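Local structure of aldehyde dehydrogenase family protein (Pseudomonas syringae pv. tomato, 5IUV) at residues G26-A31 with T199-A204; V63-S68 with V216-P221; E100-E105 with V119-G124; L128-E133 with K479-F484; A174-G179 with A465-F470. The protein probably catalyses the NAD-dependent oxidation of indole-3-acetaldehyde to indole-3-acetic acid, a step of auxin synthesis that contributes to the virulence of this plant pathogen. One frame throughout, in Å; residues are numbered along the deposited sequence.

Overall arrangement
Contact 1 closes the first loop by bringing strand 27-29, near the N terminus, against helix 198-210. Contact 2 starts inside that loop, on helix 56-72, and ends beyond it on strand 217-219, so the two cross. Contact 3 joins consecutive helices and lies within both. Helix 113-134 then runs on into contact 4, which reaches almost to the C terminus and encloses contact 5; both of these cross contacts 1 and 2. Together they tie the N-terminal strands and the helices of the NAD-binding part of the chain to the late loops 465-470 and 479-484. Contacts 4 and 5 touch, K479 lying on W176, and contact 5 reaches the bound NAD through F467.

Contact 1. Residues G26-A31 with T199-A204; sequences GEYTAA and TAIRIA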
# COMPACT_ATOMS: atom_id res chain seq x y z
N GLY A 26 10.61 -36.17 1.85
CA GLY A 26 11.04 -36.49 0.50
C GLY A 26 10.77 -37.90 0.01
O GLY A 26 11.21 -38.26 -1.08
N GLU A 27 10.05 -38.71 0.80
CA GLU A 27 9.78 -40.11 0.44
C GLU A 27 8.37 -40.54 0.76
O GLU A 27 7.81 -40.16 1.79
CB GLU A 27 10.77 -41.06 1.14
CG GLU A 27 12.21 -40.94 0.66
CD GLU A 27 13.14 -41.94 1.33
OE1 GLU A 27 12.66 -42.76 2.15
OE2 GLU A 27 14.35 -41.92 1.03
N TYR A 28 7.79 -41.36 -0.11
CA TYR A 28 6.52 -42.01 0.21
C TYR A 28 6.77 -43.01 1.33
O TYR A 28 7.85 -43.59 1.42
CB TYR A 28 5.90 -42.67 -1.03
CG TYR A 28 5.31 -41.66 -1.98
CD1 TYR A 28 4.15 -40.96 -1.64
CD2 TYR A 28 5.92 -41.38 -3.20
CE1 TYR A 28 3.62 -40.01 -2.50
CE2 TYR A 28 5.38 -40.43 -4.06
CZ TYR A 28 4.23 -39.76 -3.71
OH TYR A 28 3.69 -38.82 -4.55
N THR A 29 5.78 -43.18 2.19
CA THR A 29 5.94 -44.02 3.37
C THR A 29 4.58 -44.56 3.81
O THR A 29 3.56 -43.89 3.65
CB THR A 29 6.60 -43.25 4.54
OG1 THR A 29 6.67 -44.09 5.70
CG2 THR A 29 5.79 -42.00 4.89
N ALA A 30 4.57 -45.77 4.35
CA ALA A 30 3.36 -46.27 4.98
C ALA A 30 3.15 -45.49 6.27
O ALA A 30 4.06 -44.84 6.77
CB ALA A 30 3.45 -47.76 5.25
N ALA A 31 1.94 -45.54 6.81
CA ALA A 31 1.72 -45.01 8.14
C ALA A 31 2.47 -45.91 9.13
O ALA A 31 2.68 -47.08 8.85
CB ALA A 31 0.24 -44.94 8.47
N THR A 199 -5.09 -36.89 -5.18
CA THR A 199 -4.30 -35.86 -5.86
C THR A 199 -3.26 -35.21 -4.94
O THR A 199 -2.16 -34.90 -5.37
CB THR A 199 -5.19 -34.75 -6.50
OG1 THR A 199 -6.13 -34.24 -5.55
CG2 THR A 199 -5.93 -35.30 -7.71
N ALA A 200 -3.62 -35.02 -3.67
CA ALA A 200 -2.66 -34.52 -2.68
C ALA A 200 -1.45 -35.45 -2.57
O ALA A 200 -0.31 -35.00 -2.53
CB ALA A 200 -3.32 -34.37 -1.32
N ILE A 201 -1.70 -36.75 -2.51
CA ILE A 201 -0.63 -37.73 -2.44
C ILE A 201 0.27 -37.62 -3.66
O ILE A 201 1.50 -37.64 -3.56
CB ILE A 201 -1.19 -39.17 -2.32
CG1 ILE A 201 -1.78 -39.40 -0.92
CG2 ILE A 201 -0.12 -40.21 -2.62
CD1 ILE A 201 -2.57 -40.69 -0.78
N ARG A 202 -0.35 -37.46 -4.82
CA ARG A 202 0.38 -37.43 -6.09
C ARG A 202 1.25 -36.18 -6.26
O ARG A 202 2.37 -36.28 -6.75
CB ARG A 202 -0.61 -37.57 -7.26
CG ARG A 202 0.05 -37.55 -8.64
CD ARG A 202 0.94 -38.77 -8.88
NE ARG A 202 1.48 -38.76 -10.23
CZ ARG A 202 2.68 -38.28 -10.55
NH1 ARG A 202 3.47 -37.78 -9.62
NH2 ARG A 202 3.08 -38.30 -11.82
N ILE A 203 0.75 -35.01 -5.84
CA ILE A 203 1.52 -33.78 -6.07
C ILE A 203 2.70 -33.63 -5.11
O ILE A 203 3.55 -32.77 -5.32
CB ILE A 203 0.65 -32.51 -5.97
CG1 ILE A 203 0.05 -32.36 -4.57
CG2 ILE A 203 -0.43 -32.51 -7.06
CD1 ILE A 203 -0.60 -31.01 -4.32
N ALA A 204 2.77 -34.46 -4.07
CA ALA A 204 3.93 -34.45 -3.16
C ALA A 204 5.21 -34.73 -3.94
O ALA A 204 6.25 -34.09 -3.71
CB ALA A 204 3.75 -35.47 -2.04
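The phenol hydroxyl of Y28 donates to the backbone carbonyl of I201, OH to O 2.7 Å, in a short bond that joins strand 27-29 to helix 198-210. The approach is bent, with a C=O...donor angle of 142° and the donor tilted 28° from the carbonyl plane. Such a tilt is natural for a group reaching a helix carbonyl from the flank, since that oxygen points along the helix; here I201 O also receives a weak bond from A204 N within the helix. Tyrosine suits the place because its ring spans the gap between the two backbones and still ends in a donor. The strand is one half of a two-stranded antiparallel hairpin with strand 22-24, while the helix is the connection of a beta-alpha-beta crossover between the parallel strands 187-191 and 217-219 of the NAD-binding sheet. With CG opposite the carbonyl carbon (chi1 -74°), the Y28 ring leans to the helix and presents its edge to I201 O. Beside the bond, Y28 CE1 packs on the branch methyl of I201, CG2, at 3.7 Å. A204 is small enough to let the hydroxyl pass, its CB lying 4.2 Å from Y28 OH. F23 meets the Y28 ring edge-to-face, and further round the helix R202 NE forms a salt bridge with E100.

Contact 2. Residues V63-S68 with V216-P221; sequences VESARS and VLNVLP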
# COMPACT_ATOMS: atom_id res chain seq x y z
N VAL A 63 5.80 -33.35 11.45
CA VAL A 63 6.04 -32.03 12.01
C VAL A 63 7.51 -31.86 12.36
O VAL A 63 8.09 -30.79 12.14
CB VAL A 63 5.14 -31.76 13.24
CG1 VAL A 63 5.57 -30.48 13.95
CG2 VAL A 63 3.67 -31.66 12.82
N GLU A 64 8.13 -32.91 12.90
CA GLU A 64 9.58 -32.88 13.14
C GLU A 64 10.33 -32.62 11.83
O GLU A 64 11.30 -31.86 11.80
CB GLU A 64 10.06 -34.18 13.77
CG GLU A 64 9.67 -34.37 15.22
CD GLU A 64 10.18 -35.69 15.80
OE1 GLU A 64 11.15 -36.25 15.26
OE2 GLU A 64 9.60 -36.16 16.81
N SER A 65 9.88 -33.28 10.77
CA SER A 65 10.45 -33.09 9.44
C SER A 65 10.22 -31.66 8.93
O SER A 65 11.15 -31.01 8.44
CB SER A 65 9.84 -34.10 8.46
OG SER A 65 10.14 -33.81 7.11
N ALA A 66 8.99 -31.18 9.05
CA ALA A 66 8.66 -29.81 8.68
C ALA A 66 9.54 -28.79 9.41
O ALA A 66 10.04 -27.84 8.81
CB ALA A 66 7.20 -29.53 8.96
N ARG A 67 9.70 -29.00 10.72
CA ARG A 67 10.42 -28.07 11.59
C ARG A 67 11.90 -28.04 11.25
O ARG A 67 12.52 -26.98 11.15
CB ARG A 67 10.22 -28.45 13.06
CG ARG A 67 11.09 -27.67 14.05
CD ARG A 67 10.70 -26.19 14.09
NE ARG A 67 9.31 -26.01 14.49
CZ ARG A 67 8.61 -24.90 14.27
NH1 ARG A 67 9.17 -23.87 13.65
NH2 ARG A 67 7.34 -24.82 14.66
N SER A 68 12.47 -29.22 11.06
CA SER A 68 13.88 -29.32 10.72
C SER A 68 14.16 -28.65 9.37
O SER A 68 15.15 -27.93 9.22
CB SER A 68 14.32 -30.79 10.69
OG SER A 68 15.68 -30.89 10.30
N VAL A 216 9.71 -29.94 3.31
CA VAL A 216 8.98 -28.67 3.23
C VAL A 216 7.50 -28.90 2.91
O VAL A 216 6.63 -28.16 3.38
CB VAL A 216 9.62 -27.73 2.18
CG1 VAL A 216 8.76 -26.50 1.94
CG2 VAL A 216 11.02 -27.31 2.65
N LEU A 217 7.20 -29.94 2.13
CA LEU A 217 5.82 -30.34 1.92
C LEU A 217 5.63 -31.83 2.21
O LEU A 217 6.07 -32.70 1.45
CB LEU A 217 5.38 -30.02 0.48
CG LEU A 217 3.99 -30.53 0.08
CD1 LEU A 217 2.90 -29.94 0.97
CD2 LEU A 217 3.70 -30.25 -1.39
N ASN A 218 4.99 -32.11 3.34
CA ASN A 218 4.67 -33.47 3.75
C ASN A 218 3.17 -33.67 3.62
O ASN A 218 2.41 -32.74 3.88
CB ASN A 218 5.12 -33.74 5.19
CG ASN A 218 6.64 -33.72 5.35
OD1 ASN A 218 7.38 -34.06 4.43
ND2 ASN A 218 7.11 -33.33 6.53
N VAL A 219 2.75 -34.87 3.23
CA VAL A 219 1.32 -35.15 3.03
C VAL A 219 0.87 -36.35 3.85
O VAL A 219 1.42 -37.45 3.72
CB VAL A 219 1.00 -35.41 1.54
CG1 VAL A 219 -0.49 -35.73 1.36
CG2 VAL A 219 1.40 -34.19 0.70
N LEU A 220 -0.14 -36.15 4.69
CA LEU A 220 -0.63 -37.22 5.57
C LEU A 220 -2.10 -37.56 5.30
O LEU A 220 -3.00 -36.92 5.84
CB LEU A 220 -0.47 -36.82 7.03
CG LEU A 220 0.94 -36.43 7.50
CD1 LEU A 220 0.93 -36.11 9.00
CD2 LEU A 220 1.93 -37.55 7.17
N PRO A 221 -2.35 -38.57 4.45
CA PRO A 221 -3.73 -39.02 4.29
C PRO A 221 -4.22 -39.73 5.55
O PRO A 221 -3.40 -40.25 6.32
CB PRO A 221 -3.66 -39.98 3.10
CG PRO A 221 -2.24 -40.46 3.09
CD PRO A 221 -1.41 -39.32 3.60
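N218 and S65 join the parallel strand 217-219, an outer member of the NAD-binding sheet of this aldehyde dehydrogenase, to helix 56-72. The sequence enters at V216, where the backbones come nearest, V216 CA lying 5.6 Å from A66 CA; the alanine methyl allows this close passage. L217 turns to the other side, against A207 of helix 198-210. N218 then points at the helix and carries the contact. Its ND2 donates to S65 OG at 3.1 Å, nearly straight at 165°, with the acceptor only 10° out of the amide plane. S65 places its hydroxyl opposite the backbone N (chi1 168°), where it meets the amide and also bonds to Q25 OE1. Asparagine fits this buried site because its two ends have opposite roles: OD1 accepts from Q25 N, while ND2 serves S65 and, weakly, A62 O. Serine suits its position because one small hydroxyl can accept from ND2 and bond to Q25 as well. V219 packs on A200 and A204 of helix 198-210, whereas L220 lies on I24 of the N-terminal hairpin. At the end of the segment the ring of P221 rests on the crossover helix, its CG against CD1 of I201.

Contact 3. Residues E100-E105 with V119-G124; sequences ELALLE and VDIPGG
The side chain of I121 packs against the backbone and side chains of L101 and A102, where the consecutive helices 98-109 and 113-134 of the NAD-binding domain cross. The segment axes pass 9.5 Å apart at 124°, so the helices meet over a short patch. I121 CD1 rests 3.7 Å from L101 CB, and I121 CG1 lies 3.8 Å from A102 CB. The folded second torsion of I121 (chi2 -45°) tips CD1 toward L101 CB. Alanine suits the crossing because its methyl lets the isoleucine come close to the helix backbone, with I121 CD1 3.7 Å from A102 N. Beside this apolar patch two buried acids face each other, E105 OE2 and D120 OD2 being 4.3 Å apart. A water donates to both carboxylates, 2.8 Å from E105 OE2, and so bridges what would otherwise be a repulsive pair. Outer partners also compensate the charge: D120 OD2 forms a salt bridge with K111, and E105 OE2 accepts from the backbone N of L171 near the start of helix 170-183, whose dipole would probably favour the anion. E105 OE1 is held by T199 OG1. D120 also touches F169, which binds indoleacetate in a structure of this protein, so D120 probably borders the substrate region. Behind I121, P122 interrupts the helix bonding because its N carries no hydrogen, and the regular pattern continues with G123 N to V119 O at 2.9 Å.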
# COMPACT_ATOMS: atom_id res chain seq x y z
N GLU A 100 -3.63 -36.92 -15.92
CA GLU A 100 -3.58 -37.86 -14.81
C GLU A 100 -4.23 -37.28 -13.55
O GLU A 100 -5.03 -37.96 -12.90
CB GLU A 100 -2.13 -38.24 -14.49
CG GLU A 100 -2.00 -39.18 -13.29
CD GLU A 100 -0.55 -39.50 -12.91
OE1 GLU A 100 0.38 -39.00 -13.58
OE2 GLU A 100 -0.36 -40.25 -11.93
N LEU A 101 -3.89 -36.04 -13.20
CA LEU A 101 -4.43 -35.41 -12.01
C LEU A 101 -5.95 -35.21 -12.10
O LEU A 101 -6.67 -35.42 -11.11
CB LEU A 101 -3.74 -34.06 -11.77
CG LEU A 101 -2.28 -34.17 -11.31
CD1 LEU A 101 -1.61 -32.80 -11.31
CD2 LEU A 101 -2.21 -34.79 -9.93
N ALA A 102 -6.42 -34.82 -13.28
CA ALA A 102 -7.85 -34.62 -13.49
C ALA A 102 -8.59 -35.95 -13.35
O ALA A 102 -9.68 -36.02 -12.77
CB ALA A 102 -8.12 -34.01 -14.86
N LEU A 103 -7.99 -37.00 -13.89
CA LEU A 103 -8.59 -38.32 -13.83
C LEU A 103 -8.65 -38.83 -12.39
O LEU A 103 -9.66 -39.38 -11.96
CB LEU A 103 -7.82 -39.29 -14.74
CG LEU A 103 -8.38 -40.69 -14.93
CD1 LEU A 103 -9.86 -40.65 -15.34
CD2 LEU A 103 -7.56 -41.43 -15.98
N LEU A 104 -7.57 -38.63 -11.64
CA LEU A 104 -7.55 -39.00 -10.23
C LEU A 104 -8.66 -38.31 -9.45
O LEU A 104 -9.33 -38.93 -8.63
CB LEU A 104 -6.20 -38.67 -9.60
CG LEU A 104 -5.02 -39.56 -10.01
CD1 LEU A 104 -3.72 -38.96 -9.49
CD2 LEU A 104 -5.20 -40.98 -9.49
N GLU A 105 -8.85 -37.02 -9.72
CA GLU A 105 -9.87 -36.23 -9.02
C GLU A 105 -11.26 -36.76 -9.32
O GLU A 105 -12.08 -36.97 -8.41
CB GLU A 105 -9.76 -34.76 -9.43
CG GLU A 105 -10.30 -33.80 -8.40
CD GLU A 105 -9.26 -33.46 -7.35
OE1 GLU A 105 -8.76 -34.39 -6.68
OE2 GLU A 105 -8.95 -32.26 -7.18
N VAL A 119 -11.47 -26.92 -14.94
CA VAL A 119 -11.58 -25.98 -13.83
C VAL A 119 -10.58 -26.28 -12.72
O VAL A 119 -9.80 -25.40 -12.34
CB VAL A 119 -13.01 -25.97 -13.24
CG1 VAL A 119 -13.10 -25.06 -12.02
CG2 VAL A 119 -14.01 -25.54 -14.30
N ASP A 120 -10.59 -27.51 -12.21
CA ASP A 120 -9.80 -27.85 -11.03
C ASP A 120 -8.29 -27.80 -11.22
O ASP A 120 -7.59 -27.10 -10.48
CB ASP A 120 -10.19 -29.24 -10.53
CG ASP A 120 -11.60 -29.29 -10.02
OD1 ASP A 120 -12.53 -29.13 -10.84
OD2 ASP A 120 -11.78 -29.48 -8.79
N ILE A 121 -7.77 -28.54 -12.19
CA ILE A 121 -6.33 -28.56 -12.40
C ILE A 121 -5.81 -27.16 -12.78
O ILE A 121 -4.88 -26.67 -12.14
CB ILE A 121 -5.90 -29.59 -13.48
CG1 ILE A 121 -6.45 -30.99 -13.18
CG2 ILE A 121 -4.38 -29.59 -13.65
CD1 ILE A 121 -6.32 -31.46 -11.77
N PRO A 122 -6.40 -26.50 -13.80
CA PRO A 122 -5.92 -25.14 -14.11
C PRO A 122 -6.07 -24.16 -12.94
O PRO A 122 -5.26 -23.25 -12.80
CB PRO A 122 -6.81 -24.71 -15.28
CG PRO A 122 -7.23 -25.97 -15.92
CD PRO A 122 -7.41 -26.93 -14.78
N GLY A 123 -7.12 -24.34 -12.14
CA GLY A 123 -7.36 -23.49 -10.99
C GLY A 123 -6.32 -23.68 -9.90
O GLY A 123 -5.87 -22.71 -9.28
N GLY A 124 -5.93 -24.93 -9.67
CA GLY A 124 -4.89 -25.25 -8.71
C GLY A 124 -3.54 -24.71 -9.15
O GLY A 124 -2.82 -24.09 -8.37
O HOH W 1 -9.82 -29.62 -7.20

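Contact 4. Residues L128-E133 with K479-F484; sequences LSWSGE and KSLHAF
With its CG opposite the backbone N (chi1 -170°), W130 swings its indole over to S480 and L481, while F484, its CG opposite the carbonyl carbon (chi1 -77°), brings its ring edge to S131. These residues join helix 113-134 to the loop between strands 474-475 and 488-496, at a border between subunits. The six-membered part of the indole does the touching: W130 CZ3 lies 3.5 Å from S480 C, and W130 CH2 is 3.6 Å from L481 CD2, the two side chains crossing at about a right angle. A tryptophan is long enough for its six-membered ring to reach both the S480 carbonyl carbon and the leucine methyl. Beyond the chain, K137 of the second subunit makes a cation-pi contact with W130, whereas H482 bonds to E141 of the third. F484 meets the helix differently, pointing its ring edge at a backbone carbonyl, F484 CZ to S131 O 3.4 Å. S480 shapes the loop as an ST turn, its OG accepting from H482 N at 3.0 Å. S131 suits the place because its small side chain can both donate and accept: OG donates to A127 O and accepts from a water, 3.0 Å from that OG, which also donates to S480 O at 3.2 Å.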
# COMPACT_ATOMS: atom_id res chain seq x y z
N LEU A 128 -0.94 -21.64 -7.47
CA LEU A 128 0.48 -21.83 -7.18
C LEU A 128 1.36 -20.81 -7.91
O LEU A 128 2.25 -20.21 -7.32
CB LEU A 128 0.94 -23.26 -7.55
CG LEU A 128 0.30 -24.43 -6.80
CD1 LEU A 128 0.94 -25.77 -7.19
CD2 LEU A 128 0.39 -24.22 -5.30
N SER A 129 1.10 -20.62 -9.20
CA SER A 129 1.94 -19.72 -9.99
C SER A 129 1.66 -18.25 -9.67
O SER A 129 2.58 -17.45 -9.63
CB SER A 129 1.77 -19.98 -11.49
OG SER A 129 0.42 -19.87 -11.90
N TRP A 130 0.40 -17.90 -9.47
CA TRP A 130 0.06 -16.51 -9.15
C TRP A 130 0.70 -16.14 -7.82
O TRP A 130 1.31 -15.08 -7.69
CB TRP A 130 -1.46 -16.30 -9.11
CG TRP A 130 -1.93 -14.87 -9.03
CD1 TRP A 130 -2.32 -14.07 -10.07
CD2 TRP A 130 -2.09 -14.08 -7.84
NE1 TRP A 130 -2.71 -12.84 -9.61
CE2 TRP A 130 -2.58 -12.81 -8.25
CE3 TRP A 130 -1.87 -14.32 -6.48
CZ2 TRP A 130 -2.84 -11.79 -7.33
CZ3 TRP A 130 -2.14 -13.30 -5.58
CH2 TRP A 130 -2.61 -12.05 -6.01
N SER A 131 0.57 -17.02 -6.84
CA SER A 131 1.19 -16.79 -5.54
C SER A 131 2.71 -16.66 -5.68
O SER A 131 3.32 -15.77 -5.08
CB SER A 131 0.86 -17.92 -4.56
OG SER A 131 -0.53 -17.95 -4.27
N GLY A 132 3.30 -17.54 -6.47
CA GLY A 132 4.73 -17.49 -6.73
C GLY A 132 5.14 -16.18 -7.37
O GLY A 132 6.11 -15.56 -6.94
N GLU A 133 4.39 -15.75 -8.38
CA GLU A 133 4.64 -14.50 -9.09
C GLU A 133 4.61 -13.28 -8.16
O GLU A 133 5.27 -12.27 -8.42
CB GLU A 133 3.60 -14.28 -10.19
CG GLU A 133 3.71 -15.20 -11.40
CD GLU A 133 2.45 -15.19 -12.26
OE1 GLU A 133 1.48 -14.46 -11.92
OE2 GLU A 133 2.42 -15.91 -13.28
N LYS A 479 -6.82 -16.76 -1.67
CA LYS A 479 -6.55 -16.00 -2.89
C LYS A 479 -6.12 -14.57 -2.57
O LYS A 479 -6.13 -14.16 -1.41
CB LYS A 479 -7.76 -16.01 -3.84
CG LYS A 479 -8.18 -17.43 -4.25
CD LYS A 479 -9.16 -17.43 -5.41
CE LYS A 479 -10.44 -16.68 -5.06
NZ LYS A 479 -11.24 -16.37 -6.28
N SER A 480 -5.70 -13.85 -3.61
CA SER A 480 -5.16 -12.49 -3.51
C SER A 480 -3.90 -12.43 -2.66
O SER A 480 -3.40 -13.45 -2.20
CB SER A 480 -6.20 -11.50 -2.95
OG SER A 480 -6.26 -11.55 -1.54
N LEU A 481 -3.38 -11.22 -2.48
CA LEU A 481 -2.21 -11.00 -1.65
C LEU A 481 -2.57 -11.15 -0.17
O LEU A 481 -1.71 -11.44 0.66
CB LEU A 481 -1.62 -9.61 -1.91
CG LEU A 481 -1.28 -9.33 -3.38
CD1 LEU A 481 -0.76 -7.91 -3.55
CD2 LEU A 481 -0.27 -10.35 -3.89
N HIS A 482 -3.85 -10.94 0.15
CA HIS A 482 -4.30 -11.01 1.53
C HIS A 482 -4.14 -12.41 2.11
O HIS A 482 -4.01 -12.57 3.32
CB HIS A 482 -5.75 -10.55 1.64
CG HIS A 482 -5.94 -9.09 1.40
ND1 HIS A 482 -5.65 -8.14 2.35
CD2 HIS A 482 -6.37 -8.41 0.31
CE1 HIS A 482 -5.89 -6.93 1.86
NE2 HIS A 482 -6.33 -7.07 0.62
N ALA A 483 -4.13 -13.43 1.25
CA ALA A 483 -3.94 -14.80 1.72
C ALA A 483 -2.58 -15.02 2.38
O ALA A 483 -2.44 -15.85 3.28
CB ALA A 483 -4.12 -15.78 0.56
N PHE A 484 -1.57 -14.26 1.93
CA PHE A 484 -0.22 -14.38 2.47
C PHE A 484 -0.17 -14.07 3.96
O PHE A 484 0.64 -14.64 4.69
CB PHE A 484 0.75 -13.45 1.72
CG PHE A 484 1.16 -13.97 0.37
CD1 PHE A 484 0.23 -14.21 -0.62
CD2 PHE A 484 2.49 -14.20 0.09
CE1 PHE A 484 0.62 -14.69 -1.86
CE2 PHE A 484 2.88 -14.68 -1.15
CZ PHE A 484 1.94 -14.92 -2.12
O HOH W 2 -2.68 -16.57 -2.75

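Contact 5. Residues A174-G179 with A465-F470; sequences ACWKLG and APFGGF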
# COMPACT_ATOMS: atom_id res chain seq x y z
N ALA A 174 -6.36 -27.46 -1.90
CA ALA A 174 -5.01 -27.68 -1.41
C ALA A 174 -4.09 -26.57 -1.93
O ALA A 174 -3.30 -26.01 -1.17
CB ALA A 174 -4.48 -29.06 -1.83
N CYS A 175 -4.24 -26.23 -3.21
CA CYS A 175 -3.39 -25.22 -3.83
C CYS A 175 -3.69 -23.80 -3.34
O CYS A 175 -2.78 -22.96 -3.27
CB CYS A 175 -3.54 -25.28 -5.35
SG CYS A 175 -2.75 -26.74 -6.08
N TRP A 176 -4.95 -23.52 -3.01
CA TRP A 176 -5.29 -22.26 -2.37
C TRP A 176 -4.50 -22.05 -1.08
O TRP A 176 -4.18 -20.91 -0.73
CB TRP A 176 -6.78 -22.18 -2.06
CG TRP A 176 -7.62 -21.79 -3.22
CD1 TRP A 176 -7.27 -21.81 -4.54
CD2 TRP A 176 -8.97 -21.31 -3.18
NE1 TRP A 176 -8.32 -21.38 -5.32
CE2 TRP A 176 -9.37 -21.06 -4.51
CE3 TRP A 176 -9.88 -21.06 -2.14
CZ2 TRP A 176 -10.65 -20.58 -4.83
CZ3 TRP A 176 -11.13 -20.58 -2.46
CH2 TRP A 176 -11.51 -20.35 -3.79
N LYS A 177 -4.21 -23.13 -0.37
CA LYS A 177 -3.40 -23.05 0.85
C LYS A 177 -1.91 -23.10 0.50
O LYS A 177 -1.15 -22.28 1.00
CB LYS A 177 -3.73 -24.18 1.84
CG LYS A 177 -5.22 -24.42 2.13
CD LYS A 177 -5.89 -23.22 2.78
CE LYS A 177 -7.31 -23.58 3.22
NZ LYS A 177 -8.14 -22.38 3.58
N LEU A 178 -1.51 -24.06 -0.33
CA LEU A 178 -0.09 -24.28 -0.62
C LEU A 178 0.57 -23.09 -1.30
O LEU A 178 1.73 -22.78 -1.05
CB LEU A 178 0.10 -25.52 -1.51
CG LEU A 178 -0.23 -26.89 -0.91
CD1 LEU A 178 0.14 -27.98 -1.92
CD2 LEU A 178 0.49 -27.09 0.39
N GLY A 179 -0.17 -22.44 -2.19
CA GLY A 179 0.35 -21.28 -2.90
C GLY A 179 1.00 -20.24 -2.00
O GLY A 179 2.21 -20.06 -2.02
N ALA A 465 -8.95 -11.70 -6.14
CA ALA A 465 -10.08 -11.47 -5.25
C ALA A 465 -10.03 -12.33 -3.99
O ALA A 465 -10.18 -13.55 -4.08
CB ALA A 465 -11.40 -11.73 -5.98
N PRO A 466 -9.85 -11.70 -2.82
CA PRO A 466 -9.87 -12.41 -1.54
C PRO A 466 -11.18 -13.14 -1.38
O PRO A 466 -12.22 -12.62 -1.77
CB PRO A 466 -9.75 -11.30 -0.49
CG PRO A 466 -9.32 -10.09 -1.22
CD PRO A 466 -9.71 -10.24 -2.65
N PHE A 467 -11.14 -14.33 -0.79
CA PHE A 467 -12.28 -15.22 -0.71
C PHE A 467 -12.35 -15.78 0.71
O PHE A 467 -11.37 -16.34 1.20
CB PHE A 467 -12.13 -16.33 -1.75
CG PHE A 467 -13.30 -17.28 -1.82
CD1 PHE A 467 -13.44 -18.30 -0.89
CD2 PHE A 467 -14.22 -17.18 -2.84
CE1 PHE A 467 -14.50 -19.17 -0.95
CE2 PHE A 467 -15.28 -18.06 -2.91
CZ PHE A 467 -15.42 -19.05 -1.96
N GLY A 468 -13.50 -15.63 1.37
CA GLY A 468 -13.67 -16.16 2.72
C GLY A 468 -14.89 -15.61 3.42
O GLY A 468 -15.66 -14.86 2.82
N GLY A 469 -15.08 -15.96 4.69
CA GLY A 469 -16.37 -15.71 5.33
C GLY A 469 -16.50 -14.55 6.29
O GLY A 469 -15.52 -14.11 6.91
N PHE A 470 -17.72 -14.03 6.38
CA PHE A 470 -18.19 -13.27 7.54
C PHE A 470 -18.74 -14.29 8.51
O PHE A 470 -19.14 -15.38 8.10
CB PHE A 470 -19.30 -12.28 7.17
CG PHE A 470 -18.82 -10.99 6.53
CD1 PHE A 470 -17.87 -11.00 5.52
CD2 PHE A 470 -19.37 -9.78 6.92
CE1 PHE A 470 -17.46 -9.81 4.93
CE2 PHE A 470 -18.96 -8.59 6.33
CZ PHE A 470 -18.00 -8.61 5.34
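One face of the F467 ring receives the outer edge of the W176 indole in a T-shaped (edge-to-face) stack. The ring planes are turned 64° apart, and the centroids of the W176 six-membered ring and the F467 ring are 5.1 Å from each other. W176 CH2 stands 4.0 Å above the phenyl plane, over its centre, whereas the nearest atoms are W176 CZ3 and F467 CD1 at 3.6 Å. The weakly positive C-H edge of the indole thus lies over the electron-rich face of the phenyl group. On the benzo side of the indole, W176 CZ2 is also packed by the aliphatic K479 CD at 3.5 Å. F467 is brought across by its first torsion, CG opposite the backbone N (chi1 -177°). It belongs to the Pro-Phe-Gly-Gly loop of the aldehyde dehydrogenase fold, and W176 to helix 170-183 of the NAD-binding domain. F467 also touches the bound NAD, E267, the predicted active-site residue, and T303, which contacts indoleacetate in a structure of this protein. Aromatic side chains at these places are therefore consistent with a wall of the substrate tunnel, as in related enzymes. The loop is fixed by backbone bonds between F467 and D478, whose carboxylate also forms a salt bridge with K177 NZ. Just before the phenylalanine, P466 O accepts from S492 OG of the third subunit.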